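Uncharacterized protein VP1736 (Vibrio parahaemolyticus, PDB 3LXQ) is of unknown function but contains a sulfatase-family region of the alkaline phosphatase clan, built round a mixed alpha/beta core. Local coordinates at residues A[359-363]-A[442-446]; A[211-215]-A[254-258]; A[85-89]-A[296-300]. All blocks are in the same frame, centred on the assembly; numbering follows the deposited sequence.

Contact 3 joins two neighbouring parallel strands, 87-93 and 298-304, in the large mixed sheet that forms the core of the sulfatase-family region. Contact 2 is nested within the chain loop that contact 3 closes and lies near the surface, its centre about 30 Å from that of contact 3. Contact 1 follows both along the sequence: it brings the chain after helix 422-441 back to the end of strand 358-360, and the chain between its segments includes the five-stranded antiparallel sheet 377-417. Its centre is about 24 Å from that of contact 3 and about 40 Å from that of contact 2. Helix 346-353 touches Met362 of contact 1 and Leu88 and Ile299 of contact 3, so one helix lies against both.

Contact 1. Residues A[359-363]-A[442-446]; sequences KTPMI and NWYSS
Pro361 lies over one face of the Tyr444 ring, with the ring's hydroxyl end carried past it to Met362. The proline CG stands 4.1 Å from the centroid of the Tyr444 ring and 17° off its normal, a CH-pi contact displaced toward the CD1-CE1 side. Backbone atoms add to this: Pro361 O is 3.6 Å from Tyr444 CE1, while Pro361 CB comes within 4.0 Å of Trp443 O. The aromatic plane is tilted to the pyrrolidine rather than flat upon it. An unusual first torsion of Tyr444, -142° and so away from the staggered positions, swings the ring across toward 359-363.

At the far end of the ring, Met362, modelled as selenomethionine, brings its CG to 3.4 Å from Tyr444 OH, although its CB bond leads away from the other segment; the rest of this side chain turns to Ile165, Pro347, Pro348 and Leu351. Two bonds hold the phenol oxygen: it donates to Thr142 O and accepts from a water 2.6 Å from Tyr444 OH. The same water accepts from Ile363 N at 3.2 Å, so it bridges the two segments, which share no direct hydrogen bond. The rings of Phe144 and Phe162 also meet Tyr444, completing a buried aromatic setting for it.

Thr360 helps set the backbone bend that presents Pro361, since Met362 N donates to Thr360 OG1 at 3.0 Å with an angle of 155°. This is an ST turn at the end of strand 358-360. It faces the chain that leaves helix 422-441 through a Schellman motif at Asn442, so a turn after a strand here packs against the loop after a C-terminal helix.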
ATOM      1  N   LYS A 359      -1.618  19.151  -1.477  1.00 38.90           N
ATOM      2  CA  LYS A 359      -2.199  19.748  -0.279  1.00 39.74           C
ATOM      3  C   LYS A 359      -3.229  18.754   0.252  1.00 39.73           C
ATOM      4  O   LYS A 359      -4.365  18.725  -0.212  1.00 42.02           O
ATOM      5  CB  LYS A 359      -2.864  21.104  -0.597  1.00 42.58           C
ATOM      6  CG  LYS A 359      -3.518  21.767   0.620  1.00 44.45           C
ATOM      7  CD  LYS A 359      -3.943  23.200   0.347  1.00 48.57           C
ATOM      8  CE  LYS A 359      -4.247  23.954   1.639  1.00 48.65           C
ATOM      9  NZ  LYS A 359      -4.598  25.380   1.326  1.00 54.86           N
ATOM     10  N   THR A 360      -2.819  17.910   1.201  1.00 38.07           N
ATOM     11  CA  THR A 360      -3.667  16.821   1.653  1.00 37.65           C
ATOM     12  C   THR A 360      -3.517  16.630   3.158  1.00 37.47           C
ATOM     13  O   THR A 360      -2.571  17.157   3.756  1.00 36.88           O
ATOM     14  CB  THR A 360      -3.325  15.486   0.933  1.00 36.84           C
ATOM     15  OG1 THR A 360      -2.270  14.810   1.623  1.00 32.11           O
ATOM     16  CG2 THR A 360      -2.936  15.716  -0.532  1.00 37.20           C
ATOM     17  N   PRO A 361      -4.441  15.867   3.778  1.00 37.96           N
ATOM     18  CA  PRO A 361      -4.276  15.538   5.186  1.00 36.70           C
ATOM     19  C   PRO A 361      -3.398  14.306   5.437  1.00 34.03           C
ATOM     20  O   PRO A 361      -3.284  13.874   6.577  1.00 33.73           O
ATOM     21  CB  PRO A 361      -5.712  15.288   5.649  1.00 38.53           C
ATOM     22  CG  PRO A 361      -6.374  14.725   4.449  1.00 39.80           C
ATOM     23  CD  PRO A 361      -5.774  15.477   3.281  1.00 40.01           C
HETATM   24  N   MSE A 362      -2.775  13.754   4.398  1.00 33.40           N
HETATM   25  CA  MSE A 362      -1.920  12.563   4.547  1.00 31.71           C
HETATM   26  C   MSE A 362      -0.708  12.818   5.443  1.00 30.15           C
HETATM   27  O   MSE A 362       0.004  13.806   5.270  1.00 29.96           O
HETATM   28  CB  MSE A 362      -1.441  12.041   3.187  1.00 31.86           C
HETATM   29  CG  MSE A 362      -2.546  11.681   2.214  1.00 35.82           C
HETATM   30 SE   MSE A 362      -1.863  10.657   0.707  1.00 41.91          SE
HETATM   31  CE  MSE A 362      -1.099  12.106  -0.355  1.00 36.04           C
ATOM     32  N   ILE A 363      -0.473  11.915   6.391  1.00 28.76           N
ATOM     33  CA  ILE A 363       0.659  12.037   7.288  1.00 27.89           C
ATOM     34  C   ILE A 363       1.828  11.135   6.866  1.00 26.83           C
ATOM     35  O   ILE A 363       2.899  11.168   7.474  1.00 26.98           O
ATOM     36  CB  ILE A 363       0.270  11.800   8.764  1.00 28.02           C
ATOM     37  CG1 ILE A 363      -0.196  10.353   8.986  1.00 27.30           C
ATOM     38  CG2 ILE A 363      -0.799  12.800   9.180  1.00 28.83           C
ATOM     39  CD1 ILE A 363      -0.356   9.973  10.447  1.00 24.70           C
ATOM     40  N   ASN A 442     -14.360  13.275  11.078  1.00 47.29           N
ATOM     41  CA  ASN A 442     -14.324  13.695   9.670  1.00 46.81           C
ATOM     42  C   ASN A 442     -13.103  14.539   9.349  1.00 45.47           C
ATOM     43  O   ASN A 442     -13.190  15.557   8.652  1.00 46.02           O
ATOM     44  CB  ASN A 442     -15.612  14.427   9.273  1.00 49.56           C
ATOM     45  CG  ASN A 442     -16.851  13.669   9.683  1.00 51.90           C
ATOM     46  OD1 ASN A 442     -17.530  14.047  10.636  1.00 53.44           O
ATOM     47  ND2 ASN A 442     -17.131  12.567   8.988  1.00 51.83           N
ATOM     48  N   TRP A 443     -11.955  14.079   9.844  1.00 43.67           N
ATOM     49  CA  TRP A 443     -10.705  14.806   9.667  1.00 42.72           C
ATOM     50  C   TRP A 443      -9.997  14.421   8.384  1.00 41.39           C
ATOM     51  O   TRP A 443      -8.917  14.933   8.090  1.00 41.03           O
ATOM     52  CB  TRP A 443      -9.766  14.601  10.858  1.00 41.93           C
ATOM     53  CG  TRP A 443     -10.214  15.271  12.135  1.00 43.24           C
ATOM     54  CD1 TRP A 443     -11.122  16.298  12.269  1.00 44.27           C
ATOM     55  CD2 TRP A 443      -9.742  14.978  13.457  1.00 43.66           C
ATOM     56  NE1 TRP A 443     -11.248  16.644  13.599  1.00 44.93           N
ATOM     57  CE2 TRP A 443     -10.408  15.856  14.346  1.00 45.03           C
ATOM     58  CE3 TRP A 443      -8.814  14.064  13.977  1.00 42.32           C
ATOM     59  CZ2 TRP A 443     -10.182  15.833  15.725  1.00 46.65           C
ATOM     60  CZ3 TRP A 443      -8.595  14.040  15.350  1.00 43.23           C
ATOM     61  CH2 TRP A 443      -9.280  14.915  16.208  1.00 45.56           C
ATOM     62  N   TYR A 444     -10.622  13.555   7.598  1.00 40.61           N
ATOM     63  CA  TYR A 444      -9.939  12.992   6.455  1.00 40.17           C
ATOM     64  C   TYR A 444     -10.774  13.064   5.174  1.00 41.50           C
ATOM     65  O   TYR A 444     -10.756  12.146   4.352  1.00 41.33           O
ATOM     66  CB  TYR A 444      -9.469  11.563   6.782  1.00 38.32           C
ATOM     67  CG  TYR A 444      -8.122  11.203   6.201  1.00 37.29           C
ATOM     68  CD1 TYR A 444      -6.931  11.600   6.826  1.00 37.02           C
ATOM     69  CD2 TYR A 444      -8.028  10.445   5.037  1.00 37.34           C
ATOM     70  CE1 TYR A 444      -5.686  11.252   6.290  1.00 33.97           C
ATOM     71  CE2 TYR A 444      -6.801  10.092   4.499  1.00 36.16           C
ATOM     72  CZ  TYR A 444      -5.633  10.492   5.129  1.00 35.65           C
ATOM     73  OH  TYR A 444      -4.428  10.135   4.565  1.00 34.95           O
ATOM     74  N   SER A 445     -11.471  14.186   5.006  1.00 43.19           N
ATOM     75  CA  SER A 445     -12.323  14.418   3.855  1.00 45.04           C
ATOM     76  C   SER A 445     -11.513  14.861   2.641  1.00 45.78           C
ATOM     77  O   SER A 445     -10.340  15.207   2.762  1.00 44.57           O
ATOM     78  CB  SER A 445     -13.322  15.510   4.191  1.00 47.27           C
ATOM     79  OG  SER A 445     -12.697  16.773   4.077  1.00 50.16           O
ATOM     80  N   SER A 446     -12.158  14.870   1.476  1.00 47.78           N
ATOM     81  CA  SER A 446     -11.546  15.413   0.260  1.00 49.89           C
ATOM     82  C   SER A 446     -11.782  16.898   0.027  1.00 52.48           C
ATOM     83  O   SER A 446     -11.486  17.395  -1.067  1.00 55.72           O
ATOM     84  CB  SER A 446     -11.931  14.610  -0.998  1.00 51.31           C
ATOM     85  OG  SER A 446     -13.231  14.061  -0.929  1.00 51.17           O
TER
HETATM   86  O   HOH W   1      -2.738   9.721   6.487  1.00 28.06           O

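Contact 2. Residues A[211-215]-A[254-258]; sequences GFVGS and YEYPE
The Phe212 ring carries Pro257 CD over one face, 3.5 Å above its plane, with Tyr256 C farther along it. At the ring's edge, in plane, lies Glu255 CB, 3.7 Å from Phe212 CE2. The ring and the Glu255 carboxylate stand nearly perpendicular. Phe212 immediately precedes strand 213-214 of the small antiparallel hairpin with 217-218, and its partners lie in the loop between strand 241-246 and helix 271-289; both are parts of the sulfatase-family region. The two touching parts run in opposite directions, yet no backbone-to-backbone hydrogen bond joins them, and every contact between them involves at least one side chain.

Pro257 approaches the ring obliquely. Its CD makes a CH-pi contact 3.8 Å from the Phe212 centroid, and its CG comes to 3.5 Å from Phe212 CB, so the pyrrolidine spans the base of the side chain as well as the ring. Placing CG of Phe212 opposite the backbone N (chi1 -172°) directs the ring along the 255-257 backbone, where Phe212 CE2 meets Tyr256 N at 3.6 Å. Tyr256 turns its own side chain the other way, stacking on His268 and bonding His268 O through its hydroxyl. The Asp222 carboxylate accepts from the backbone N atoms of Gly211 and Phe212.

Glu255 reaches back to the hairpin turn with an extended chain. Its OE2 takes two short bonds on the syn side, from Ser215 N at 2.6 Å and Ser215 OG at 2.6 Å; the donors lie on opposite faces of the carboxylate plane, about 30° (N) and 35° (OG) out of it.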
ATOM      1  N   GLY A 211      -7.516 -16.228 -21.202  1.00 58.41           N
ATOM      2  CA  GLY A 211      -6.823 -17.516 -21.267  1.00 59.67           C
ATOM      3  C   GLY A 211      -7.248 -18.492 -20.181  1.00 59.54           C
ATOM      4  O   GLY A 211      -7.238 -19.713 -20.401  1.00 60.40           O
ATOM      5  N   PHE A 212      -7.648 -17.955 -19.021  1.00 58.52           N
ATOM      6  CA  PHE A 212      -8.004 -18.762 -17.843  1.00 59.06           C
ATOM      7  C   PHE A 212      -8.894 -18.001 -16.864  1.00 58.20           C
ATOM      8  O   PHE A 212      -8.650 -16.829 -16.569  1.00 56.65           O
ATOM      9  CB  PHE A 212      -6.733 -19.206 -17.107  1.00 59.75           C
ATOM     10  CG  PHE A 212      -6.977 -20.191 -15.988  1.00 61.10           C
ATOM     11  CD1 PHE A 212      -6.954 -21.562 -16.235  1.00 62.85           C
ATOM     12  CD2 PHE A 212      -7.204 -19.750 -14.687  1.00 60.86           C
ATOM     13  CE1 PHE A 212      -7.163 -22.478 -15.211  1.00 64.31           C
ATOM     14  CE2 PHE A 212      -7.420 -20.657 -13.653  1.00 62.62           C
ATOM     15  CZ  PHE A 212      -7.399 -22.027 -13.919  1.00 65.13           C
ATOM     16  N   VAL A 213      -9.913 -18.684 -16.348  1.00 59.19           N
ATOM     17  CA  VAL A 213     -10.815 -18.107 -15.343  1.00 59.15           C
ATOM     18  C   VAL A 213     -10.924 -19.051 -14.145  1.00 60.79           C
ATOM     19  O   VAL A 213     -11.184 -20.245 -14.320  1.00 62.76           O
ATOM     20  CB  VAL A 213     -12.228 -17.834 -15.932  1.00 60.02           C
ATOM     21  CG1 VAL A 213     -13.152 -17.201 -14.890  1.00 60.66           C
ATOM     22  CG2 VAL A 213     -12.143 -16.951 -17.176  1.00 58.88           C
ATOM     23  N   GLY A 214     -10.710 -18.505 -12.945  1.00 49.04           N
ATOM     24  CA  GLY A 214     -10.851 -19.239 -11.681  1.00 48.26           C
ATOM     25  C   GLY A 214     -11.949 -18.666 -10.799  1.00 47.92           C
ATOM     26  O   GLY A 214     -12.710 -17.802 -11.228  1.00 48.60           O
ATOM     27  N   SER A 215     -12.035 -19.151  -9.561  1.00 47.65           N
ATOM     28  CA  SER A 215     -13.089 -18.748  -8.610  1.00 47.48           C
ATOM     29  C   SER A 215     -13.044 -17.260  -8.274  1.00 46.06           C
ATOM     30  O   SER A 215     -14.054 -16.651  -7.911  1.00 46.74           O
ATOM     31  CB  SER A 215     -12.935 -19.529  -7.310  1.00 47.26           C
ATOM     32  OG  SER A 215     -12.849 -20.910  -7.565  1.00 48.34           O
ATOM     33  N   TYR A 254      -6.371 -21.650  -5.375  1.00 43.01           N
ATOM     34  CA  TYR A 254      -5.107 -21.438  -6.129  1.00 42.41           C
ATOM     35  C   TYR A 254      -5.132 -21.960  -7.574  1.00 44.02           C
ATOM     36  O   TYR A 254      -4.204 -22.642  -8.030  1.00 44.72           O
ATOM     37  CB  TYR A 254      -3.875 -21.961  -5.363  1.00 41.93           C
ATOM     38  CG  TYR A 254      -3.796 -21.473  -3.937  1.00 42.58           C
ATOM     39  CD1 TYR A 254      -3.505 -20.139  -3.649  1.00 40.32           C
ATOM     40  CD2 TYR A 254      -4.018 -22.346  -2.869  1.00 44.32           C
ATOM     41  CE1 TYR A 254      -3.441 -19.689  -2.343  1.00 41.18           C
ATOM     42  CE2 TYR A 254      -3.961 -21.900  -1.558  1.00 45.26           C
ATOM     43  CZ  TYR A 254      -3.671 -20.567  -1.306  1.00 43.05           C
ATOM     44  OH  TYR A 254      -3.608 -20.114  -0.009  1.00 45.96           O
ATOM     45  N   GLU A 255      -6.204 -21.625  -8.287  1.00 44.65           N
ATOM     46  CA  GLU A 255      -6.357 -21.996  -9.692  1.00 46.21           C
ATOM     47  C   GLU A 255      -5.508 -21.058 -10.526  1.00 45.45           C
ATOM     48  O   GLU A 255      -5.562 -19.839 -10.326  1.00 44.28           O
ATOM     49  CB  GLU A 255      -7.820 -21.867 -10.140  1.00 47.50           C
ATOM     50  CG  GLU A 255      -8.847 -22.675  -9.350  1.00 48.25           C
ATOM     51  CD  GLU A 255     -10.255 -22.100  -9.483  1.00 49.03           C
ATOM     52  OE1 GLU A 255     -11.050 -22.621 -10.300  1.00 52.57           O
ATOM     53  OE2 GLU A 255     -10.573 -21.122  -8.780  1.00 47.79           O
ATOM     54  N   TYR A 256      -4.729 -21.635 -11.448  1.00 45.98           N
ATOM     55  CA  TYR A 256      -3.918 -20.901 -12.420  1.00 45.44           C
ATOM     56  C   TYR A 256      -3.528 -21.858 -13.571  1.00 47.50           C
ATOM     57  O   TYR A 256      -3.448 -23.079 -13.359  1.00 48.27           O
ATOM     58  CB  TYR A 256      -2.656 -20.288 -11.765  1.00 43.71           C
ATOM     59  CG  TYR A 256      -1.659 -21.322 -11.320  1.00 43.31           C
ATOM     60  CD1 TYR A 256      -0.620 -21.719 -12.166  1.00 43.97           C
ATOM     61  CD2 TYR A 256      -1.771 -21.940 -10.070  1.00 42.81           C
ATOM     62  CE1 TYR A 256       0.290 -22.695 -11.785  1.00 44.73           C
ATOM     63  CE2 TYR A 256      -0.859 -22.920  -9.672  1.00 44.12           C
ATOM     64  CZ  TYR A 256       0.172 -23.292 -10.543  1.00 45.78           C
ATOM     65  OH  TYR A 256       1.078 -24.268 -10.181  1.00 47.59           O
ATOM     66  N   PRO A 257      -3.278 -21.308 -14.780  1.00 61.39           N
ATOM     67  CA  PRO A 257      -2.837 -22.081 -15.957  1.00 63.12           C
ATOM     68  C   PRO A 257      -1.659 -23.048 -15.715  1.00 62.29           C
ATOM     69  O   PRO A 257      -0.781 -22.776 -14.889  1.00 60.28           O
ATOM     70  CB  PRO A 257      -2.414 -20.989 -16.940  1.00 63.77           C
ATOM     71  CG  PRO A 257      -3.287 -19.839 -16.614  1.00 64.28           C
ATOM     72  CD  PRO A 257      -3.552 -19.899 -15.131  1.00 62.21           C
ATOM     73  N   GLU A 258      -1.651 -24.160 -16.449  1.00 64.58           N
ATOM     74  CA  GLU A 258      -0.553 -25.138 -16.404  1.00 64.94           C
ATOM     75  C   GLU A 258       0.569 -24.774 -17.396  1.00 65.70           C
ATOM     76  O   GLU A 258       0.370 -23.961 -18.307  1.00 66.07           O
ATOM     77  CB  GLU A 258      -1.078 -26.554 -16.700  1.00 67.94           C
ATOM     78  CG  GLU A 258      -2.171 -27.064 -15.745  1.00 68.46           C
ATOM     79  CD  GLU A 258      -1.655 -27.987 -14.630  1.00 68.83           C
ATOM     80  OE1 GLU A 258      -0.425 -28.214 -14.524  1.00 69.31           O
ATOM     81  OE2 GLU A 258      -2.496 -28.491 -13.852  1.00 68.58           O
TER

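Contact 3. Residues A[85-89]-A[296-300]; sequences RKNLV and DDTIF
Thr298 OG1 is held by two groups: Asn87 ND2 donates to it at 3.2 Å with an angle of 163°, and the hydroxyl itself is bonded to Tyr294 O. The threonine oxygen lies almost exactly in the amide plane of Asn87. Asn87 OD1 accepts from Phe241 N on strand 241-246, so both ends of this amide are bonded and its rotation is fixed between two flanking strands. With chi1 near -50°, Thr298 puts OG1 beside its own backbone N and leaves CG2, opposite that N, over the Phe300 ring.

Backbone bonds form a parallel ladder beside this pair. Asn87 N donates to Asp297 O at 2.8 Å, Ile299 N to Asn87 O, and Val89 N to Ile299 O; the N-H and C=O of Leu88, which is in register with Ile299, bond instead to Phe241 and Ser243 of strand 241-246. Strands 87-93 and 298-304, whose short segments differ by 20° in direction, are thus adjacent members of the central sheet of the alkaline phosphatase-like alpha/beta core. Phe300 CA adds a C-H...O contact, 3.3 Å from Val89 O.

Side chains alternate across the sheet. On the face with Asn87 and Thr298, Val89 and Phe300 project together, flank to flank, with Val89 CG1 3.6 Å from Phe300 CD2. Thr298 CG2 covers one face of the Phe300 ring near its rim and also meets Val89 CG2. The other face holds Leu88 and Ile299, both against Leu350 of helix 346-353. Just before strand 87-93 the long aliphatic part of Lys86 lies across Ile299, CD of Lys86 being 3.6 Å from CG1 of Ile299, before its bent end turns NZ toward Asp331 in a long, weak ion pair.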
ATOM      1  N   ARG A  85       3.396  16.247 -15.876  1.00 61.44           N
ATOM      2  CA  ARG A  85       2.843  15.237 -14.955  1.00 57.81           C
ATOM      3  C   ARG A  85       2.902  13.840 -15.556  1.00 56.99           C
ATOM      4  O   ARG A  85       2.540  13.644 -16.716  1.00 59.32           O
ATOM      5  CB  ARG A  85       1.393  15.552 -14.558  1.00 57.85           C
ATOM      6  CG  ARG A  85       0.946  16.985 -14.756  1.00 61.91           C
ATOM      7  CD  ARG A  85      -0.241  17.347 -13.881  1.00 62.22           C
ATOM      8  NE  ARG A  85       0.193  17.835 -12.567  1.00 61.11           N
ATOM      9  CZ  ARG A  85      -0.385  18.833 -11.897  1.00 63.28           C
ATOM     10  NH1 ARG A  85      -1.430  19.478 -12.411  1.00 66.91           N
ATOM     11  NH2 ARG A  85       0.094  19.208 -10.715  1.00 61.30           N
ATOM     12  N   LYS A  86       3.373  12.872 -14.777  1.00 53.67           N
ATOM     13  CA  LYS A  86       3.441  11.500 -15.266  1.00 53.35           C
ATOM     14  C   LYS A  86       2.153  10.714 -14.955  1.00 52.02           C
ATOM     15  O   LYS A  86       1.416  11.044 -14.018  1.00 51.18           O
ATOM     16  CB  LYS A  86       4.653  10.773 -14.676  1.00 51.21           C
ATOM     17  CG  LYS A  86       5.997  11.216 -15.220  1.00 53.64           C
ATOM     18  CD  LYS A  86       7.108  10.617 -14.362  1.00 52.14           C
ATOM     19  CE  LYS A  86       8.488  11.132 -14.750  1.00 54.15           C
ATOM     20  NZ  LYS A  86       8.913  10.582 -16.061  1.00 58.55           N
ATOM     21  N   ASN A  87       1.893   9.677 -15.751  1.00 51.93           N
ATOM     22  CA  ASN A  87       0.856   8.703 -15.436  1.00 49.87           C
ATOM     23  C   ASN A  87       1.272   7.922 -14.190  1.00 46.37           C
ATOM     24  O   ASN A  87       2.468   7.783 -13.902  1.00 45.56           O
ATOM     25  CB  ASN A  87       0.655   7.729 -16.603  1.00 51.14           C
ATOM     26  CG  ASN A  87       0.311   8.419 -17.913  1.00 52.90           C
ATOM     27  OD1 ASN A  87      -0.570   9.281 -17.979  1.00 51.47           O
ATOM     28  ND2 ASN A  87       0.989   8.009 -18.975  1.00 53.17           N
ATOM     29  N   LEU A  88       0.294   7.403 -13.458  1.00 44.96           N
ATOM     30  CA  LEU A  88       0.586   6.593 -12.274  1.00 41.76           C
ATOM     31  C   LEU A  88      -0.127   5.236 -12.259  1.00 40.95           C
ATOM     32  O   LEU A  88      -1.353   5.163 -12.229  1.00 40.92           O
ATOM     33  CB  LEU A  88       0.270   7.374 -10.994  1.00 40.61           C
ATOM     34  CG  LEU A  88       0.399   6.624  -9.673  1.00 36.91           C
ATOM     35  CD1 LEU A  88       1.840   6.196  -9.380  1.00 37.89           C
ATOM     36  CD2 LEU A  88      -0.148   7.486  -8.553  1.00 35.91           C
ATOM     37  N   VAL A  89       0.670   4.169 -12.260  1.00 40.09           N
ATOM     38  CA  VAL A  89       0.145   2.810 -12.286  1.00 39.46           C
ATOM     39  C   VAL A  89       0.559   2.117 -10.993  1.00 36.91           C
ATOM     40  O   VAL A  89       1.757   1.981 -10.703  1.00 36.01           O
ATOM     41  CB  VAL A  89       0.627   2.035 -13.543  1.00 41.21           C
ATOM     42  CG1 VAL A  89       0.360   0.552 -13.419  1.00 40.22           C
ATOM     43  CG2 VAL A  89      -0.042   2.590 -14.804  1.00 43.90           C
ATOM     44  N   ASP A 296       7.539   5.807 -21.408  1.00 61.24           N
ATOM     45  CA  ASP A 296       8.229   7.083 -21.197  1.00 61.95           C
ATOM     46  C   ASP A 296       7.545   7.934 -20.137  1.00 59.45           C
ATOM     47  O   ASP A 296       8.199   8.656 -19.382  1.00 58.70           O
ATOM     48  CB  ASP A 296       8.268   7.883 -22.508  1.00 65.96           C
ATOM     49  CG  ASP A 296       9.389   7.451 -23.431  1.00 69.68           C
ATOM     50  OD1 ASP A 296      10.118   6.488 -23.101  1.00 68.73           O
ATOM     51  OD2 ASP A 296       9.544   8.088 -24.500  1.00 74.79           O
ATOM     52  N   ASP A 297       6.223   7.819 -20.075  1.00 58.85           N
ATOM     53  CA  ASP A 297       5.392   8.811 -19.418  1.00 57.88           C
ATOM     54  C   ASP A 297       4.801   8.337 -18.079  1.00 53.83           C
ATOM     55  O   ASP A 297       3.916   8.999 -17.528  1.00 53.14           O
ATOM     56  CB  ASP A 297       4.274   9.209 -20.389  1.00 61.30           C
ATOM     57  CG  ASP A 297       3.612  10.532 -20.035  1.00 63.58           C
ATOM     58  OD1 ASP A 297       2.591  10.853 -20.687  1.00 69.09           O
ATOM     59  OD2 ASP A 297       4.099  11.252 -19.134  1.00 61.92           O
ATOM     60  N   THR A 298       5.304   7.220 -17.542  1.00 51.17           N
ATOM     61  CA  THR A 298       4.622   6.551 -16.428  1.00 47.59           C
ATOM     62  C   THR A 298       5.518   6.077 -15.293  1.00 45.01           C
ATOM     63  O   THR A 298       6.642   5.608 -15.526  1.00 45.64           O
ATOM     64  CB  THR A 298       3.810   5.340 -16.944  1.00 48.30           C
ATOM     65  OG1 THR A 298       3.000   5.747 -18.052  1.00 50.91           O
ATOM     66  CG2 THR A 298       2.911   4.765 -15.832  1.00 45.72           C
ATOM     67  N   ILE A 299       4.996   6.201 -14.067  1.00 42.35           N
ATOM     68  CA  ILE A 299       5.599   5.628 -12.876  1.00 39.62           C
ATOM     69  C   ILE A 299       4.769   4.420 -12.450  1.00 38.53           C
ATOM     70  O   ILE A 299       3.538   4.500 -12.354  1.00 38.06           O
ATOM     71  CB  ILE A 299       5.658   6.649 -11.697  1.00 38.46           C
ATOM     72  CG1 ILE A 299       6.541   7.858 -12.043  1.00 40.68           C
ATOM     73  CG2 ILE A 299       6.105   5.969 -10.386  1.00 35.63           C
ATOM     74  CD1 ILE A 299       8.019   7.555 -12.243  1.00 41.76           C
ATOM     75  N   PHE A 300       5.461   3.308 -12.197  1.00 38.17           N
ATOM     76  CA  PHE A 300       4.845   2.063 -11.777  1.00 37.21           C
ATOM     77  C   PHE A 300       5.290   1.741 -10.362  1.00 35.31           C
ATOM     78  O   PHE A 300       6.445   1.985  -9.999  1.00 35.59           O
ATOM     79  CB  PHE A 300       5.256   0.918 -12.711  1.00 39.21           C
ATOM     80  CG  PHE A 300       4.871   1.132 -14.154  1.00 41.59           C
ATOM     81  CD1 PHE A 300       5.697   1.861 -15.011  1.00 43.65           C
ATOM     82  CD2 PHE A 300       3.696   0.593 -14.662  1.00 42.87           C
ATOM     83  CE1 PHE A 300       5.351   2.060 -16.349  1.00 46.27           C
ATOM     84  CE2 PHE A 300       3.331   0.790 -16.013  1.00 46.09           C
ATOM     85  CZ  PHE A 300       4.161   1.522 -16.849  1.00 47.43           C
TER